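Local coordinates for protein nitrite oxidoreductase subunit A (Kuenenia stuttgartiensis, PDB 7B04) that is a NarG-like subunit of the molybdopterin oxidoreductase family, holding an iron/sulfur cluster, a molybdenum atom and two MD1 molecules, at residues I234-M239 and D734-L738; Q704-I708 and G764-I770. The contacts are given in a common frame with arbitrary orientation. Numbering follows the deposited sequence.

Interaction 1 (I234-M239 and D734-L738). With MD1 (phosphoric acid 4-(2-amino-4-oxo-3,4,5,6,-tetrahydro-pteridin-6-yl)-2-hydroxy-3,4-dimercapto-but-3-en-yl ester guanylate ester), chain C.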
ATOM      1  N   ILE B 234       3.993  16.076  21.107  1.00 28.82           N
ATOM      2  CA  ILE B 234       4.333  17.471  21.344  1.00 24.92           C
ATOM      3  C   ILE B 234       3.864  18.337  20.182  1.00 30.64           C
ATOM      4  O   ILE B 234       3.249  19.392  20.378  1.00 34.31           O
ATOM      5  CB  ILE B 234       5.845  17.613  21.587  1.00 24.11           C
ATOM      6  CG1 ILE B 234       6.298  16.606  22.641  1.00 26.74           C
ATOM      7  CG2 ILE B 234       6.179  19.015  22.044  1.00 26.42           C
ATOM      8  CD1 ILE B 234       5.663  16.821  23.998  1.00 32.72           C
ATOM      9  N   GLY B 235       4.135  17.900  18.955  1.00 35.01           N
ATOM     10  CA  GLY B 235       3.824  18.708  17.793  1.00 34.13           C
ATOM     11  C   GLY B 235       2.359  18.723  17.408  1.00 27.19           C
ATOM     12  O   GLY B 235       1.848  19.749  16.952  1.00 26.08           O
ATOM     13  N   LYS B 236       1.661  17.601  17.587  1.00 29.16           N
ATOM     14  CA  LYS B 236       0.277  17.497  17.134  1.00 32.36           C
ATOM     15  C   LYS B 236      -0.740  17.579  18.270  1.00 33.35           C
ATOM     16  O   LYS B 236      -1.683  18.373  18.181  1.00 33.41           O
ATOM     17  CB  LYS B 236       0.083  16.226  16.307  1.00 34.35           C
ATOM     18  CG  LYS B 236       0.931  16.217  15.020  1.00 26.58           C
ATOM     19  CD  LYS B 236       2.096  15.235  15.093  0.36 31.97           C
ATOM     20  CE  LYS B 236       3.075  15.401  13.922  1.00 34.18           C
ATOM     21  NZ  LYS B 236       3.618  16.775  13.779  1.00 34.59           N
ATOM     22  N   TYR B 237      -0.592  16.779  19.337  1.00 28.14           N
ATOM     23  CA  TYR B 237      -1.493  16.987  20.472  1.00 32.06           C
ATOM     24  C   TYR B 237      -1.258  18.328  21.153  1.00 33.26           C
ATOM     25  O   TYR B 237      -2.072  18.732  21.990  1.00 33.68           O
ATOM     26  CB  TYR B 237      -1.394  15.894  21.544  1.00 29.13           C
ATOM     27  CG  TYR B 237      -2.314  14.706  21.342  1.00 30.90           C
ATOM     28  CD1 TYR B 237      -1.811  13.419  21.256  1.00 37.05           C
ATOM     29  CD2 TYR B 237      -3.690  14.878  21.218  1.00 31.34           C
ATOM     30  CE1 TYR B 237      -2.649  12.329  21.064  1.00 32.17           C
ATOM     31  CE2 TYR B 237      -4.536  13.793  21.022  1.00 31.30           C
ATOM     32  CZ  TYR B 237      -4.004  12.521  20.944  1.00 28.06           C
ATOM     33  OH  TYR B 237      -4.821  11.430  20.753  1.00 28.84           O
ATOM     34  N   GLY B 238      -0.170  19.023  20.818  1.00 25.62           N
ATOM     35  CA  GLY B 238       0.004  20.387  21.279  1.00 25.17           C
ATOM     36  C   GLY B 238      -1.136  21.299  20.884  1.00 28.49           C
ATOM     37  O   GLY B 238      -1.309  22.360  21.491  1.00 28.85           O
ATOM     38  N   MET B 239      -1.914  20.915  19.867  1.00 32.52           N
ATOM     39  CA  MET B 239      -3.102  21.682  19.510  1.00 31.04           C
ATOM     40  C   MET B 239      -4.104  21.712  20.658  1.00 31.54           C
ATOM     41  O   MET B 239      -4.754  22.736  20.895  1.00 35.64           O
ATOM     42  CB  MET B 239      -3.747  21.089  18.260  1.00 23.86           C
ATOM     43  CG  MET B 239      -4.923  21.885  17.725  1.00 24.49           C
ATOM     44  SD  MET B 239      -4.421  23.502  17.117  1.00 35.02           S
ATOM     45  CE  MET B 239      -3.567  23.033  15.617  1.00 32.88           C
ATOM     46  N   ASP B 734       5.975  21.649  13.963  1.00 26.85           N
ATOM     47  CA  ASP B 734       4.612  21.921  14.412  1.00 29.63           C
ATOM     48  C   ASP B 734       4.631  22.569  15.782  1.00 32.27           C
ATOM     49  O   ASP B 734       3.845  23.480  16.062  1.00 37.31           O
ATOM     50  CB  ASP B 734       3.792  20.629  14.467  1.00 34.31           C
ATOM     51  CG  ASP B 734       3.744  19.898  13.149  1.00 29.32           C
ATOM     52  OD1 ASP B 734       4.245  18.762  13.061  1.00 34.63           O
ATOM     53  OD2 ASP B 734       3.206  20.464  12.189  1.00 36.09           O
ATOM     54  N   VAL B 735       5.562  22.139  16.628  1.00 31.01           N
ATOM     55  CA  VAL B 735       5.665  22.694  17.972  1.00 28.72           C
ATOM     56  C   VAL B 735       5.929  24.202  17.907  1.00 25.61           C
ATOM     57  O   VAL B 735       5.359  24.983  18.680  1.00 26.94           O
ATOM     58  CB  VAL B 735       6.750  21.931  18.761  1.00 35.38           C
ATOM     59  CG1 VAL B 735       8.163  22.451  18.454  1.00 31.45           C
ATOM     60  CG2 VAL B 735       6.479  22.036  20.240  1.00 35.57           C
ATOM     61  N   LYS B 736       6.738  24.644  16.935  1.00 23.59           N
ATOM     62  CA  LYS B 736       7.030  26.068  16.782  1.00 30.04           C
ATOM     63  C   LYS B 736       5.884  26.806  16.101  1.00 33.20           C
ATOM     64  O   LYS B 736       5.674  27.995  16.365  1.00 32.96           O
ATOM     65  CB  LYS B 736       8.336  26.237  16.012  1.00 26.12           C
ATOM     66  CG  LYS B 736       9.397  25.222  16.414  1.00 25.34           C
ATOM     67  CD  LYS B 736      10.664  25.900  16.910  1.00 19.58           C
ATOM     68  CE  LYS B 736      11.886  25.004  16.753  1.00 25.21           C
ATOM     69  N   ILE B 737       5.143  26.128  15.220  1.00 35.35           N
ATOM     70  CA  ILE B 737       3.968  26.749  14.619  1.00 35.64           C
ATOM     71  C   ILE B 737       2.913  27.023  15.682  1.00 31.39           C
ATOM     72  O   ILE B 737       2.293  28.094  15.703  1.00 35.80           O
ATOM     73  CB  ILE B 737       3.421  25.862  13.486  1.00 35.26           C
ATOM     74  CG1 ILE B 737       4.459  25.702  12.374  1.00 26.31           C
ATOM     75  CG2 ILE B 737       2.128  26.442  12.927  1.00 30.96           C
ATOM     76  CD1 ILE B 737       4.083  24.673  11.330  1.00 28.51           C
ATOM     77  N   LEU B 738       2.698  26.065  16.585  1.00 29.24           N
ATOM     78  CA  LEU B 738       1.790  26.291  17.704  1.00 31.53           C
ATOM     79  C   LEU B 738       2.307  27.398  18.614  1.00 34.46           C
ATOM     80  O   LEU B 738       1.543  28.277  19.032  1.00 33.54           O
ATOM     81  CB  LEU B 738       1.605  24.997  18.492  1.00 27.67           C
ATOM     82  CG  LEU B 738       0.938  23.833  17.757  1.00 26.39           C
ATOM     83  CD1 LEU B 738       1.073  22.559  18.565  1.00 25.57           C
ATOM     84  CD2 LEU B 738      -0.523  24.137  17.483  1.00 32.52           C
TER
HETATM   85  PB  MD1 C5801      -6.606  11.429   8.303  1.00 31.83           P
HETATM   86  O3B MD1 C5801      -5.653  10.743   7.152  1.00 39.43           O
HETATM   87  O1B MD1 C5801      -7.182  12.703   7.736  1.00 37.62           O
HETATM   88  O2B MD1 C5801      -5.760  11.761   9.510  1.00 32.62           O
HETATM   89  O3A MD1 C5801      -7.838  10.438   8.785  1.00 35.76           O
HETATM   90  C10 MD1 C5801      -7.790   9.053   8.599  1.00 36.96           C
HETATM   91  C11 MD1 C5801      -9.213   8.537   8.235  1.00 28.71           C
HETATM   92  O11 MD1 C5801      -9.331   8.403   6.639  1.00 37.73           O
HETATM   93  C12 MD1 C5801      -9.490   7.397   8.870  1.00 29.53           C
HETATM   94  S12 MD1 C5801      -8.184   6.605   9.855  1.00 35.08           S
HETATM   95  C13 MD1 C5801     -10.858   6.654   8.867  1.00 34.02           C
HETATM   96  S13 MD1 C5801     -10.860   5.121   9.843  1.00 41.75           S
HETATM   97  C14 MD1 C5801     -12.103   6.997   8.195  1.00 34.34           C
HETATM   98  N15 MD1 C5801     -12.250   5.919   7.020  1.00 36.38           N
HETATM   99  C16 MD1 C5801     -13.182   6.225   6.007  1.00 37.04           C
HETATM  100  C15 MD1 C5801     -13.570   5.160   5.043  1.00 35.49           C
HETATM  101  O14 MD1 C5801     -13.104   4.076   5.149  1.00 40.56           O
HETATM  102  N17 MD1 C5801     -14.541   5.456   3.956  1.00 32.40           N
HETATM  103  C17 MD1 C5801     -15.141   6.871   3.818  1.00 32.67           C
HETATM  104  N16 MD1 C5801     -16.091   7.155   2.759  1.00 39.15           N
HETATM  105  N18 MD1 C5801     -14.759   7.959   4.790  1.00 30.24           N
HETATM  106  C20 MD1 C5801     -13.824   7.696   5.852  1.00 35.47           C
HETATM  107  N8  MD1 C5801     -13.496   8.746   6.723  1.00 34.49           N
HETATM  108  C7  MD1 C5801     -12.382   8.430   7.825  1.00 32.64           C
HETATM  109  PA  MD1 C5801      -4.250  11.427   6.611  1.00 29.31           P
HETATM  110  O1A MD1 C5801      -3.303  10.361   6.116  1.00 40.43           O
HETATM  111  O2A MD1 C5801      -4.604  12.350   5.483  1.00 24.53           O
HETATM  112  O5' MD1 C5801      -3.493  12.362   7.733  1.00 41.24           O
HETATM  113  C5' MD1 C5801      -2.193  12.773   7.412  1.00 40.91           C
HETATM  114  C4' MD1 C5801      -2.199  14.229   6.829  1.00 31.61           C
HETATM  115  O4' MD1 C5801      -1.145  15.093   7.579  1.00 37.01           O
HETATM  116  C1' MD1 C5801       0.070  15.195   6.607  1.00 37.38           C
HETATM  117  N9  MD1 C5801       1.345  14.874   7.307  1.00 30.30           N
HETATM  118  C4  MD1 C5801       1.780  15.696   8.246  1.00 24.11           C
HETATM  119  N3  MD1 C5801       1.211  16.958   8.784  1.00 34.82           N
HETATM  120  C2  MD1 C5801       1.916  17.671   9.841  1.00 33.21           C
HETATM  121  N2  MD1 C5801       1.356  18.898  10.360  1.00 36.02           N
HETATM  122  N1  MD1 C5801       3.156  17.167  10.373  1.00 26.23           N
HETATM  123  C6  MD1 C5801       3.697  15.952   9.851  1.00 34.93           C
HETATM  124  O6  MD1 C5801       4.716  15.533  10.284  1.00 35.33           O
HETATM  125  C5  MD1 C5801       2.952  15.204   8.737  1.00 28.57           C
HETATM  126  N7  MD1 C5801       3.219  14.080   8.081  1.00 33.95           N
HETATM  127  C8  MD1 C5801       2.227  13.864   7.189  1.00 39.82           C
HETATM  128  C2' MD1 C5801      -0.163  14.366   5.669  1.00 38.23           C
HETATM  129  O2' MD1 C5801       0.350  14.881   4.404  1.00 30.80           O
HETATM  130  C3' MD1 C5801      -1.813  14.229   5.610  1.00 38.58           C
HETATM  131  O3' MD1 C5801      -2.363  15.373   4.894  1.00 28.79           O
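This is a buried, ligand-binding contact in which the first turn of helix 734-749 packs on the turn leading into helix 238-254, at the guanine end of an MD1 molecule. The backbones come closest at Gly235 and Val735, whose CA atoms lie 4.4 Å apart; Gly235 O rests 3.3 Å from both Asp734 CB and Leu738 CD1. Leu738 CD1 lies on the backbone at Gly238, 3.4 Å from Gly238 C, where a CB would collide with it. Apolar pairs border this close approach: Ile234 CG2 to Val735 CG2 at 3.5 Å, and Met239 CE to Leu738 CD2 at 3.7 Å, with Trp650 of strand 648-652 touching Met239 and Leu738. Asp734 takes a hydrogen bond from MD1 N2 to OD2 (3.0 Å) and a weak one from MD1 N1 to OD1 (3.3 Å). Lys236 NZ forms a salt bridge with Asp734 OD1, both atoms uncertainly placed, so the N2-OD2 bond is firmer. A carboxylate facing two N-H donors matches the base's N1/N2 edge, the usual way an acid recognises guanine.

Interaction 2 (Q704-I708 and G764-I770); sequences QEFEI and GRASVYI
Glu705 lays its carboxylate over the methyl of Ala766, Glu705 CD to Ala766 CB being 3.4 Å, where a loop entering an edge strand meets the start of a helix. The strand, 707-709, borders a three-stranded antiparallel sheet; the helix is 767-774, reached after Gly764 ends the preceding helix 759-762 in a Schellman motif (phi 85°, psi 19°). Glu705 and Phe706 are extended (phi/psi -158/155° and -75/154°), and extended angles continue through Ile708, while Ser767 to Ile770 are helical. The two segments run in roughly the same direction: CA atoms are 6.7 Å apart at Phe706-Ala766 and 7.0 Å at Ile708-Ile770. With chi1 t and chi2 p, Glu705 folds back so that OE1 accepts a bond from Phe706 N (3.0 Å, 158°), while OE2 takes a weak one from Ala766 N (3.1 Å, 140°), tying both backbones to one carboxylate. Beyond it the contact turns apolar. Ile770, rotamer mt, sends CD1 to 4.1 Å from Phe706 CB and CG2 to 4.2 Å from Ile708 CB. Glu707 points its CA-to-CB bond away from the helix, and its carboxylate bonds to Gly235 N. The Phe706 ring (chi1 m) lies beside the first helical turn, Phe706 CD2 standing 3.6 Å from Ser767 OG.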
ATOM      1  N   GLN B 704      13.373  19.425  13.302  1.00 30.36           N
ATOM      2  CA  GLN B 704      14.398  20.174  14.016  1.00 29.14           C
ATOM      3  C   GLN B 704      14.187  20.156  15.525  1.00 31.91           C
ATOM      4  O   GLN B 704      14.778  20.973  16.238  1.00 32.12           O
ATOM      5  CB  GLN B 704      14.442  21.612  13.504  1.00 32.16           C
ATOM      6  CG  GLN B 704      15.122  21.771  12.158  1.00 27.94           C
ATOM      7  CD  GLN B 704      14.729  23.059  11.463  1.00 31.97           C
ATOM      8  OE1 GLN B 704      13.688  23.646  11.760  1.00 38.57           O
ATOM      9  NE2 GLN B 704      15.568  23.512  10.542  1.00 35.72           N
ATOM     10  N   GLU B 705      13.369  19.232  16.023  1.00 33.47           N
ATOM     11  CA  GLU B 705      13.106  19.098  17.448  1.00 31.22           C
ATOM     12  C   GLU B 705      12.609  17.679  17.682  1.00 29.61           C
ATOM     13  O   GLU B 705      12.058  17.043  16.779  1.00 30.01           O
ATOM     14  CB  GLU B 705      12.090  20.155  17.912  1.00 29.05           C
ATOM     15  CG  GLU B 705      11.587  20.051  19.346  1.00 23.91           C
ATOM     16  CD  GLU B 705      12.654  20.371  20.374  1.00 37.26           C
ATOM     17  OE1 GLU B 705      13.419  19.458  20.745  1.00 39.94           O
ATOM     18  OE2 GLU B 705      12.725  21.539  20.814  1.00 43.57           O
ATOM     19  N   PHE B 706      12.801  17.189  18.903  1.00 25.62           N
ATOM     20  CA  PHE B 706      12.489  15.797  19.188  1.00 25.08           C
ATOM     21  C   PHE B 706      10.982  15.580  19.282  1.00 26.82           C
ATOM     22  O   PHE B 706      10.214  16.498  19.583  1.00 30.29           O
ATOM     23  CB  PHE B 706      13.172  15.348  20.478  1.00 25.83           C
ATOM     24  CG  PHE B 706      14.669  15.437  20.426  1.00 32.85           C
ATOM     25  CD1 PHE B 706      15.391  14.612  19.581  1.00 33.08           C
ATOM     26  CD2 PHE B 706      15.353  16.337  21.226  1.00 32.70           C
ATOM     27  CE1 PHE B 706      16.768  14.691  19.523  1.00 30.59           C
ATOM     28  CE2 PHE B 706      16.732  16.415  21.178  1.00 32.65           C
ATOM     29  CZ  PHE B 706      17.440  15.587  20.328  1.00 30.54           C
ATOM     30  N   GLU B 707      10.561  14.346  19.007  1.00 21.95           N
ATOM     31  CA  GLU B 707       9.149  13.998  19.037  1.00 32.01           C
ATOM     32  C   GLU B 707       8.963  12.587  19.578  1.00 35.56           C
ATOM     33  O   GLU B 707       9.802  11.707  19.372  1.00 29.85           O
ATOM     34  CB  GLU B 707       8.519  14.113  17.645  1.00 39.98           C
ATOM     35  CG  GLU B 707       7.014  14.107  17.681  1.00 30.31           C
ATOM     36  CD  GLU B 707       6.463  15.285  18.458  1.00 38.96           C
ATOM     37  OE1 GLU B 707       7.003  16.400  18.310  1.00 48.70           O
ATOM     38  OE2 GLU B 707       5.514  15.096  19.242  1.00 42.07           O
ATOM     39  N   ILE B 708       7.838  12.383  20.259  1.00 37.83           N
ATOM     40  CA  ILE B 708       7.519  11.137  20.946  1.00 31.51           C
ATOM     41  C   ILE B 708       6.288  10.516  20.298  1.00 30.06           C
ATOM     42  O   ILE B 708       5.357  11.228  19.908  1.00 34.23           O
ATOM     43  CB  ILE B 708       7.286  11.380  22.453  1.00 29.65           C
ATOM     44  CG1 ILE B 708       6.811  10.106  23.155  1.00 33.64           C
ATOM     45  CG2 ILE B 708       6.287  12.509  22.666  1.00 36.96           C
ATOM     46  CD1 ILE B 708       7.838   9.010  23.178  1.00 28.31           C
ATOM     47  N   GLY B 764      13.586  25.840  22.239  1.00 25.86           N
ATOM     48  CA  GLY B 764      14.224  24.729  21.569  1.00 35.90           C
ATOM     49  C   GLY B 764      14.440  23.520  22.445  1.00 37.48           C
ATOM     50  O   GLY B 764      15.269  22.666  22.111  1.00 27.73           O
ATOM     51  N   ARG B 765      13.720  23.418  23.567  1.00 39.72           N
ATOM     52  CA  ARG B 765      13.839  22.290  24.494  1.00 35.91           C
ATOM     53  C   ARG B 765      12.454  21.689  24.720  1.00 34.74           C
ATOM     54  O   ARG B 765      11.797  21.971  25.723  1.00 45.33           O
ATOM     55  CB  ARG B 765      14.481  22.738  25.816  1.00 31.15           C
ATOM     56  CG  ARG B 765      15.787  23.500  25.656  1.00 37.92           C
ATOM     57  CD  ARG B 765      16.444  23.775  27.000  1.00 34.61           C
ATOM     58  NE  ARG B 765      15.630  24.632  27.858  1.00 31.18           N
ATOM     59  CZ  ARG B 765      15.924  24.911  29.123  1.00 28.47           C
ATOM     60  NH1 ARG B 765      15.128  25.701  29.832  1.00 31.31           N
ATOM     61  NH2 ARG B 765      17.014  24.402  29.681  1.00 29.26           N
ATOM     62  N   ALA B 766      12.019  20.837  23.793  1.00 30.24           N
ATOM     63  CA  ALA B 766      10.777  20.100  23.968  1.00 31.36           C
ATOM     64  C   ALA B 766      10.974  18.836  24.787  1.00 38.77           C
ATOM     65  O   ALA B 766       9.984  18.225  25.206  1.00 36.33           O
ATOM     66  CB  ALA B 766      10.159  19.742  22.613  1.00 34.75           C
ATOM     67  N   SER B 767      12.227  18.419  24.996  1.00 38.57           N
ATOM     68  CA  SER B 767      12.508  17.280  25.862  1.00 38.12           C
ATOM     69  C   SER B 767      11.931  17.485  27.256  1.00 35.68           C
ATOM     70  O   SER B 767      11.623  16.508  27.949  1.00 37.14           O
ATOM     71  CB  SER B 767      14.017  17.042  25.942  1.00 37.77           C
ATOM     72  OG  SER B 767      14.554  16.721  24.671  1.00 44.28           O
ATOM     73  N   VAL B 768      11.795  18.741  27.690  1.00 30.63           N
ATOM     74  CA  VAL B 768      11.175  19.029  28.981  1.00 34.24           C
ATOM     75  C   VAL B 768       9.751  18.485  29.018  1.00 33.73           C
ATOM     76  O   VAL B 768       9.374  17.741  29.931  1.00 30.93           O
ATOM     77  CB  VAL B 768      11.207  20.541  29.266  1.00 36.84           C
ATOM     78  CG1 VAL B 768      10.208  20.899  30.355  1.00 32.65           C
ATOM     79  CG2 VAL B 768      12.612  20.980  29.652  1.00 44.52           C
ATOM     80  N   TYR B 769       8.941  18.845  28.018  1.00 34.77           N
ATOM     81  CA  TYR B 769       7.564  18.362  27.972  1.00 31.29           C
ATOM     82  C   TYR B 769       7.513  16.851  27.782  1.00 35.44           C
ATOM     83  O   TYR B 769       6.641  16.179  28.347  1.00 33.89           O
ATOM     84  CB  TYR B 769       6.792  19.064  26.855  1.00 27.60           C
ATOM     85  CG  TYR B 769       6.721  20.568  26.989  1.00 32.12           C
ATOM     86  CD1 TYR B 769       6.002  21.163  28.019  1.00 29.46           C
ATOM     87  CD2 TYR B 769       7.355  21.395  26.071  1.00 35.32           C
ATOM     88  CE1 TYR B 769       5.928  22.539  28.136  1.00 28.18           C
ATOM     89  CE2 TYR B 769       7.285  22.771  26.179  1.00 29.24           C
ATOM     90  CZ  TYR B 769       6.572  23.338  27.213  1.00 28.27           C
ATOM     91  OH  TYR B 769       6.505  24.708  27.323  1.00 32.94           O
ATOM     92  N   ILE B 770       8.426  16.300  26.979  1.00 30.82           N
ATOM     93  CA  ILE B 770       8.458  14.855  26.773  1.00 28.14           C
ATOM     94  C   ILE B 770       8.768  14.142  28.081  1.00 37.17           C
ATOM     95  O   ILE B 770       8.153  13.118  28.409  1.00 37.45           O
ATOM     96  CB  ILE B 770       9.473  14.493  25.672  1.00 30.95           C
ATOM     97  CG1 ILE B 770       9.070  15.134  24.344  1.00 32.36           C
ATOM     98  CG2 ILE B 770       9.582  12.984  25.519  1.00 25.07           C
ATOM     99  CD1 ILE B 770      10.128  15.037  23.270  1.00 32.49           C
TER

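In the fold
The segments alternate along the chain, and the two contacts, centred 10 Å apart, adjoin directly. Glu707 bridges them: turned from the helix of interaction 2, its OE2 probably accepts a hydrogen bond from Gly235 N (3.1 Å), with Ile234 N also close to that oxygen (2.6 Å), at best a weak bond. An apolar seam adds to the join, Ile234 CG1 meeting Ile770 CG1 at 3.6 Å and Ile234 CD1 meeting Tyr769 CB at 3.8 Å. Only interaction 1 holds residues of the MD1 pocket, Lys236 and Asp734; the Glu707 side chain lies about 8 Å from MD1. Interaction 2 therefore meets the pocket through the 234-235 turn, on which guanine-binding Asp734 packs, without touching MD1.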